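Local atomic coordinates of thioesterase (Pseudomonas aeruginosa, PDB entry 2O5U), a protein that probably hydrolyses the thioester bond of fatty acyl-CoA and belongs to the 4-hydroxybenzoyl-CoA thioesterase family. Residues Gly30-Ala44 against Cys71-Met85. Residues are numbered along the deposited sequence; the frame is centred on the assembly and turned at random.
Sequences GHVNNVTYYAFFDTA and CDYFAPVAFPQRIEM
Tyr73 reaches from the end of strand 62-73 to the N-terminal part of helix 34-53, where its hydroxyl donates to Asn34 O over 2.6 Å. The donor stands above the carbonyl plane, 47° out of it. A second bond joins the loops: Val32 N gives a nearly straight hydrogen bond to Val77 O (2.9 Å, 172°). Water extends both links. One molecule connects Asn34 OD1 with the Tyr73 hydroxyl, while Asn34 ND2 hydrogen-bonds Asp42 of the second subunit; two other waters meet at the Tyr37 hydroxyl and tie it to Val32 O and Ala75 O.

Among the rings, Tyr73 and Tyr37 form a T-shaped pair, planes at 86°: the CD2-CE2 edge of Tyr73 stands over the face of Tyr37, and CE2 comes within 3.4 Å of Tyr37 CD1. Farther out, Pro76 CB lies over one face of the His31 imidazole in a CH-pi contact, the two side chains running alongside each other. Ile83 CD1 sits above the centre of the Phe40 ring, 4.3 Å from its centroid.

Two sulfurs meet the rings farther along the helix. With SG swung away from its backbone N, the Cys71 thiol touches Phe41 CZ at 3.6 Å and lies more distantly above the Tyr38 face. Met85, bent at chi2 and chi3, curls so that SD meets Phe40 CB while CE reaches the Phe41 edge in the ring plane; its CB packs against Ala44 CB. The Tyr38 hydroxyl itself bonds to Ser69 of the second subunit, whose strand pairs with Cys71 and Asp72 and continues the sheet across the interface.

The N-terminal half of helix 34-53 thus lays a largely aromatic face on the antiparallel sheet, reaching strands 62-73 and 83-92, in the manner of the hot-dog fold, in which the sheet wraps around a long central helix.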
loop_
_atom_site.group_PDB
_atom_site.type_symbol
_atom_site.label_atom_id
_atom_site.label_comp_id
_atom_site.label_asym_id
_atom_site.label_seq_id
_atom_site.Cartn_x
_atom_site.Cartn_y
_atom_site.Cartn_z
ATOM N N GLY A 30 -14.172 6.224 -2.575
ATOM C CA GLY A 30 -14.267 7.009 -1.352
ATOM C C GLY A 30 -14.287 6.272 -0.024
ATOM O O GLY A 30 -14.326 6.909 1.010
ATOM N N HIS A 31 -14.286 4.945 -0.041
ATOM C CA HIS A 31 -14.314 4.184 1.206
ATOM C C HIS A 31 -13.023 3.351 1.273
ATOM O O HIS A 31 -12.322 3.154 0.258
ATOM C CB HIS A 31 -15.532 3.241 1.243
ATOM C CG HIS A 31 -16.853 3.945 1.080
ATOM N ND1 HIS A 31 -17.221 5.011 1.862
ATOM C CD2 HIS A 31 -17.903 3.709 0.256
ATOM C CE1 HIS A 31 -18.430 5.429 1.511
ATOM N NE2 HIS A 31 -18.870 4.648 0.545
ATOM N N VAL A 32 -12.768 2.789 2.439
ATOM C CA VAL A 32 -11.579 1.924 2.623
ATOM C C VAL A 32 -11.654 0.755 1.670
ATOM O O VAL A 32 -12.665 0.010 1.606
ATOM C CB VAL A 32 -11.446 1.433 4.092
ATOM C CG1 VAL A 32 -10.349 0.251 4.227
ATOM C CG2 VAL A 32 -11.146 2.625 5.022
ATOM N N ASN A 33 -10.574 0.592 0.907
ATOM C CA ASN A 33 -10.486 -0.488 -0.093
ATOM C C ASN A 33 -10.563 -1.914 0.500
ATOM O O ASN A 33 -10.037 -2.195 1.574
ATOM C CB ASN A 33 -9.245 -0.292 -0.980
ATOM C CG ASN A 33 -9.169 -1.300 -2.083
ATOM O OD1 ASN A 33 -8.451 -2.294 -1.978
ATOM N ND2 ASN A 33 -9.926 -1.063 -3.155
ATOM N N ASN A 34 -11.291 -2.796 -0.166
ATOM C CA ASN A 34 -11.381 -4.201 0.290
ATOM C C ASN A 34 -10.040 -4.885 0.687
ATOM O O ASN A 34 -9.968 -5.644 1.655
ATOM C CB ASN A 34 -12.087 -5.031 -0.805
ATOM C CG ASN A 34 -11.293 -5.104 -2.120
ATOM O OD1 ASN A 34 -10.567 -6.069 -2.377
ATOM N ND2 ASN A 34 -11.414 -4.087 -2.932
ATOM N N VAL A 35 -8.975 -4.598 -0.061
ATOM C CA VAL A 35 -7.627 -5.174 0.203
ATOM C C VAL A 35 -7.116 -4.797 1.618
ATOM O O VAL A 35 -6.487 -5.623 2.341
ATOM C CB VAL A 35 -6.638 -4.749 -0.904
ATOM C CG1 VAL A 35 -5.144 -5.237 -0.562
ATOM C CG2 VAL A 35 -7.137 -5.357 -2.248
ATOM N N THR A 36 -7.391 -3.549 1.988
ATOM C CA THR A 36 -6.904 -2.949 3.232
ATOM C C THR A 36 -7.349 -3.735 4.441
ATOM O O THR A 36 -6.644 -3.808 5.405
ATOM C CB THR A 36 -7.290 -1.420 3.346
ATOM O OG1 THR A 36 -6.933 -0.741 2.127
ATOM C CG2 THR A 36 -6.554 -0.713 4.520
ATOM N N TYR A 37 -8.497 -4.379 4.351
ATOM C CA TYR A 37 -9.017 -5.134 5.472
ATOM C C TYR A 37 -8.087 -6.283 5.821
ATOM O O TYR A 37 -7.857 -6.581 6.994
ATOM C CB TYR A 37 -10.410 -5.643 5.122
ATOM C CG TYR A 37 -11.487 -4.566 5.207
ATOM C CD1 TYR A 37 -11.646 -3.650 4.171
ATOM C CD2 TYR A 37 -12.307 -4.464 6.330
ATOM C CE1 TYR A 37 -12.623 -2.644 4.216
ATOM C CE2 TYR A 37 -13.310 -3.474 6.400
ATOM C CZ TYR A 37 -13.472 -2.586 5.347
ATOM O OH TYR A 37 -14.470 -1.638 5.428
ATOM N N TYR A 38 -7.484 -6.893 4.804
ATOM C CA TYR A 38 -6.536 -7.974 5.068
ATOM C C TYR A 38 -5.266 -7.501 5.741
ATOM O O TYR A 38 -4.654 -8.238 6.525
ATOM C CB TYR A 38 -6.212 -8.711 3.766
ATOM C CG TYR A 38 -7.357 -9.512 3.213
ATOM C CD1 TYR A 38 -8.048 -9.090 2.078
ATOM C CD2 TYR A 38 -7.749 -10.703 3.823
ATOM C CE1 TYR A 38 -9.116 -9.832 1.584
ATOM C CE2 TYR A 38 -8.815 -11.453 3.346
ATOM C CZ TYR A 38 -9.473 -11.035 2.210
ATOM O OH TYR A 38 -10.515 -11.812 1.735
ATOM N N ALA A 39 -4.844 -6.285 5.414
ATOM C CA ALA A 39 -3.758 -5.608 6.129
ATOM C C ALA A 39 -4.109 -5.342 7.600
ATOM O O ALA A 39 -3.255 -5.543 8.478
ATOM C CB ALA A 39 -3.324 -4.331 5.415
ATOM N N PHE A 40 -5.359 -4.951 7.870
ATOM C CA PHE A 40 -5.859 -4.882 9.275
ATOM C C PHE A 40 -5.817 -6.282 9.949
ATOM O O PHE A 40 -5.424 -6.371 11.116
ATOM C CB PHE A 40 -7.296 -4.342 9.355
ATOM C CG PHE A 40 -7.459 -2.946 8.807
ATOM C CD1 PHE A 40 -6.420 -2.014 8.905
ATOM C CD2 PHE A 40 -8.667 -2.536 8.273
ATOM C CE1 PHE A 40 -6.597 -0.699 8.437
ATOM C CE2 PHE A 40 -8.834 -1.189 7.764
ATOM C CZ PHE A 40 -7.811 -0.310 7.865
ATOM N N PHE A 41 -6.232 -7.347 9.248
ATOM C CA PHE A 41 -6.207 -8.713 9.854
ATOM C C PHE A 41 -4.723 -9.078 10.249
ATOM O O PHE A 41 -4.441 -9.574 11.347
ATOM C CB PHE A 41 -6.626 -9.744 8.830
ATOM C CG PHE A 41 -8.115 -9.761 8.458
ATOM C CD1 PHE A 41 -9.032 -8.852 8.978
ATOM C CD2 PHE A 41 -8.580 -10.772 7.607
ATOM C CE1 PHE A 41 -10.401 -8.922 8.618
ATOM C CE2 PHE A 41 -9.943 -10.863 7.258
ATOM C CZ PHE A 41 -10.851 -9.933 7.754
ATOM N N ASP A 42 -3.803 -8.846 9.327
ATOM C CA ASP A 42 -2.382 -9.154 9.497
ATOM C C ASP A 42 -1.784 -8.389 10.657
ATOM O O ASP A 42 -0.961 -8.941 11.456
ATOM C CB ASP A 42 -1.575 -8.723 8.236
ATOM C CG ASP A 42 -1.433 -9.820 7.221
ATOM O OD1 ASP A 42 -2.282 -10.747 7.235
ATOM O OD2 ASP A 42 -0.465 -9.764 6.429
ATOM N N THR A 43 -2.147 -7.106 10.720
ATOM C CA THR A 43 -1.722 -6.219 11.794
ATOM C C THR A 43 -2.237 -6.633 13.153
ATOM O O THR A 43 -1.463 -6.723 14.089
ATOM C CB THR A 43 -2.086 -4.733 11.461
ATOM O OG1 THR A 43 -1.410 -4.438 10.247
ATOM C CG2 THR A 43 -1.637 -3.771 12.591
ATOM N N ALA A 44 -3.541 -6.874 13.252
ATOM C CA ALA A 44 -4.191 -7.221 14.519
ATOM C C ALA A 44 -3.566 -8.512 15.065
ATOM O O ALA A 44 -3.260 -8.609 16.273
ATOM C CB ALA A 44 -5.703 -7.447 14.272
ATOM N N CYS A 71 -12.709 -12.821 3.440
ATOM C CA CYS A 71 -13.402 -11.721 4.111
ATOM C C CYS A 71 -14.776 -11.511 3.483
ATOM O O CYS A 71 -14.937 -11.679 2.276
ATOM C CB CYS A 71 -12.611 -10.396 3.948
ATOM S SG CYS A 71 -13.118 -9.050 5.064
ATOM N N ASP A 72 -15.745 -11.144 4.312
ATOM C CA ASP A 72 -17.062 -10.659 3.842
ATOM C C ASP A 72 -17.173 -9.227 4.260
ATOM O O ASP A 72 -16.829 -8.872 5.380
ATOM C CB ASP A 72 -18.213 -11.474 4.471
ATOM C CG ASP A 72 -18.151 -12.950 4.082
ATOM O OD1 ASP A 72 -18.280 -13.272 2.887
ATOM O OD2 ASP A 72 -17.925 -13.784 4.982
ATOM N N TYR A 73 -17.663 -8.389 3.373
ATOM C CA TYR A 73 -17.782 -6.950 3.634
ATOM C C TYR A 73 -19.257 -6.577 3.731
ATOM O O TYR A 73 -19.994 -6.746 2.743
ATOM C CB TYR A 73 -17.142 -6.199 2.486
ATOM C CG TYR A 73 -15.693 -6.602 2.235
ATOM C CD1 TYR A 73 -15.366 -7.676 1.408
ATOM C CD2 TYR A 73 -14.658 -5.900 2.860
ATOM C CE1 TYR A 73 -13.989 -8.079 1.205
ATOM C CE2 TYR A 73 -13.310 -6.246 2.640
ATOM C CZ TYR A 73 -12.992 -7.328 1.837
ATOM O OH TYR A 73 -11.657 -7.597 1.663
ATOM N N PHE A 74 -19.677 -6.093 4.906
ATOM C CA PHE A 74 -21.128 -5.868 5.192
ATOM C C PHE A 74 -21.520 -4.425 4.994
ATOM O O PHE A 74 -22.601 -4.146 4.489
ATOM C CB PHE A 74 -21.492 -6.317 6.622
ATOM C CG PHE A 74 -21.098 -7.737 6.932
ATOM C CD1 PHE A 74 -20.068 -8.008 7.818
ATOM C CD2 PHE A 74 -21.742 -8.801 6.316
ATOM C CE1 PHE A 74 -19.676 -9.364 8.080
ATOM C CE2 PHE A 74 -21.368 -10.143 6.601
ATOM C CZ PHE A 74 -20.310 -10.413 7.465
ATOM N N ALA A 75 -20.617 -3.509 5.330
ATOM C CA ALA A 75 -20.854 -2.093 5.165
ATOM C C ALA A 75 -19.549 -1.304 5.138
ATOM O O ALA A 75 -18.649 -1.625 5.908
ATOM C CB ALA A 75 -21.754 -1.565 6.338
ATOM N N PRO A 76 -19.476 -0.209 4.369
ATOM C CA PRO A 76 -18.187 0.530 4.267
ATOM C C PRO A 76 -17.770 1.338 5.503
ATOM O O PRO A 76 -18.609 1.741 6.320
ATOM C CB PRO A 76 -18.401 1.446 3.049
ATOM C CG PRO A 76 -19.830 1.635 2.903
ATOM C CD PRO A 76 -20.502 0.347 3.462
ATOM N N VAL A 77 -16.479 1.569 5.631
ATOM C CA VAL A 77 -15.980 2.614 6.496
ATOM C C VAL A 77 -15.045 3.474 5.648
ATOM O O VAL A 77 -14.756 3.136 4.531
ATOM C CB VAL A 77 -15.203 2.042 7.755
ATOM C CG1 VAL A 77 -16.086 1.135 8.580
ATOM C CG2 VAL A 77 -13.887 1.342 7.364
ATOM N N ALA A 78 -14.611 4.605 6.168
ATOM C CA ALA A 78 -13.766 5.488 5.395
ATOM C C ALA A 78 -12.789 6.175 6.302
ATOM O O ALA A 78 -13.175 6.632 7.401
ATOM C CB ALA A 78 -14.682 6.536 4.642
ATOM N N PHE A 79 -11.540 6.298 5.865
ATOM C CA PHE A 79 -10.615 7.238 6.494
ATOM C C PHE A 79 -11.367 8.599 6.555
ATOM O O PHE A 79 -12.036 8.982 5.568
ATOM C CB PHE A 79 -9.304 7.369 5.677
ATOM C CG PHE A 79 -8.520 8.623 6.000
ATOM C CD1 PHE A 79 -7.590 8.637 7.047
ATOM C CD2 PHE A 79 -8.748 9.810 5.310
ATOM C CE1 PHE A 79 -6.911 9.777 7.367
ATOM C CE2 PHE A 79 -8.045 10.969 5.638
ATOM C CZ PHE A 79 -7.144 10.953 6.676
ATOM N N PRO A 80 -11.276 9.326 7.690
ATOM C CA PRO A 80 -10.463 9.109 8.880
ATOM C C PRO A 80 -11.255 8.500 10.064
ATOM O O PRO A 80 -10.905 8.738 11.227
ATOM C CB PRO A 80 -10.046 10.527 9.249
ATOM C CG PRO A 80 -11.259 11.355 8.842
ATOM C CD PRO A 80 -12.033 10.597 7.813
ATOM N N GLN A 81 -12.275 7.708 9.775
ATOM C CA GLN A 81 -12.944 6.989 10.854
ATOM C C GLN A 81 -11.962 6.154 11.699
ATOM O O GLN A 81 -10.972 5.542 11.192
ATOM C CB GLN A 81 -14.090 6.142 10.292
ATOM C CG GLN A 81 -15.240 7.052 9.822
ATOM C CD GLN A 81 -16.385 6.269 9.243
ATOM O OE1 GLN A 81 -16.196 5.488 8.327
ATOM N NE2 GLN A 81 -17.572 6.427 9.812
ATOM N N ARG A 82 -12.234 6.110 13.004
ATOM C CA ARG A 82 -11.450 5.245 13.881
ATOM C C ARG A 82 -12.099 3.844 13.923
ATOM O O ARG A 82 -13.292 3.706 14.135
ATOM C CB ARG A 82 -11.333 5.862 15.300
ATOM C CG ARG A 82 -10.844 7.339 15.339
ATOM C CD ARG A 82 -11.028 7.904 16.748
ATOM N NE ARG A 82 -10.770 9.346 16.789
ATOM N N ILE A 83 -11.287 2.824 13.709
ATOM C CA ILE A 83 -11.765 1.467 13.601
ATOM C C ILE A 83 -11.106 0.626 14.700
ATOM O O ILE A 83 -10.161 1.079 15.356
ATOM C CB ILE A 83 -11.575 0.867 12.151
ATOM C CG1 ILE A 83 -10.087 0.652 11.761
ATOM C CG2 ILE A 83 -12.330 1.742 11.049
ATOM C CD1 ILE A 83 -9.536 -0.796 12.104
ATOM N N GLU A 84 -11.628 -0.563 14.897
ATOM C CA GLU A 84 -10.996 -1.511 15.780
ATOM C C GLU A 84 -11.279 -2.907 15.292
ATOM O O GLU A 84 -12.363 -3.175 14.748
ATOM C CB GLU A 84 -11.410 -1.282 17.249
ATOM C CG GLU A 84 -12.605 -1.990 17.708
ATOM C CD GLU A 84 -12.974 -1.612 19.136
ATOM O OE1 GLU A 84 -12.146 -1.822 20.062
ATOM O OE2 GLU A 84 -14.106 -1.118 19.326
ATOM N N MET A 85 -10.299 -3.790 15.497
ATOM C CA MET A 85 -10.379 -5.164 15.040
ATOM C C MET A 85 -10.632 -6.026 16.224
ATOM O O MET A 85 -9.903 -5.883 17.216
ATOM C CB MET A 85 -9.052 -5.615 14.418
ATOM C CG MET A 85 -8.595 -4.797 13.208
ATOM S SD MET A 85 -9.843 -4.713 11.897
ATOM C CE MET A 85 -10.030 -6.412 11.417
HETATM O O HOH W 1 -14.825 -0.109 3.178
HETATM O O HOH W 2 -10.598 -8.447 -1.031
HETATM O O HOH W 3 -16.577 -3.323 4.721
#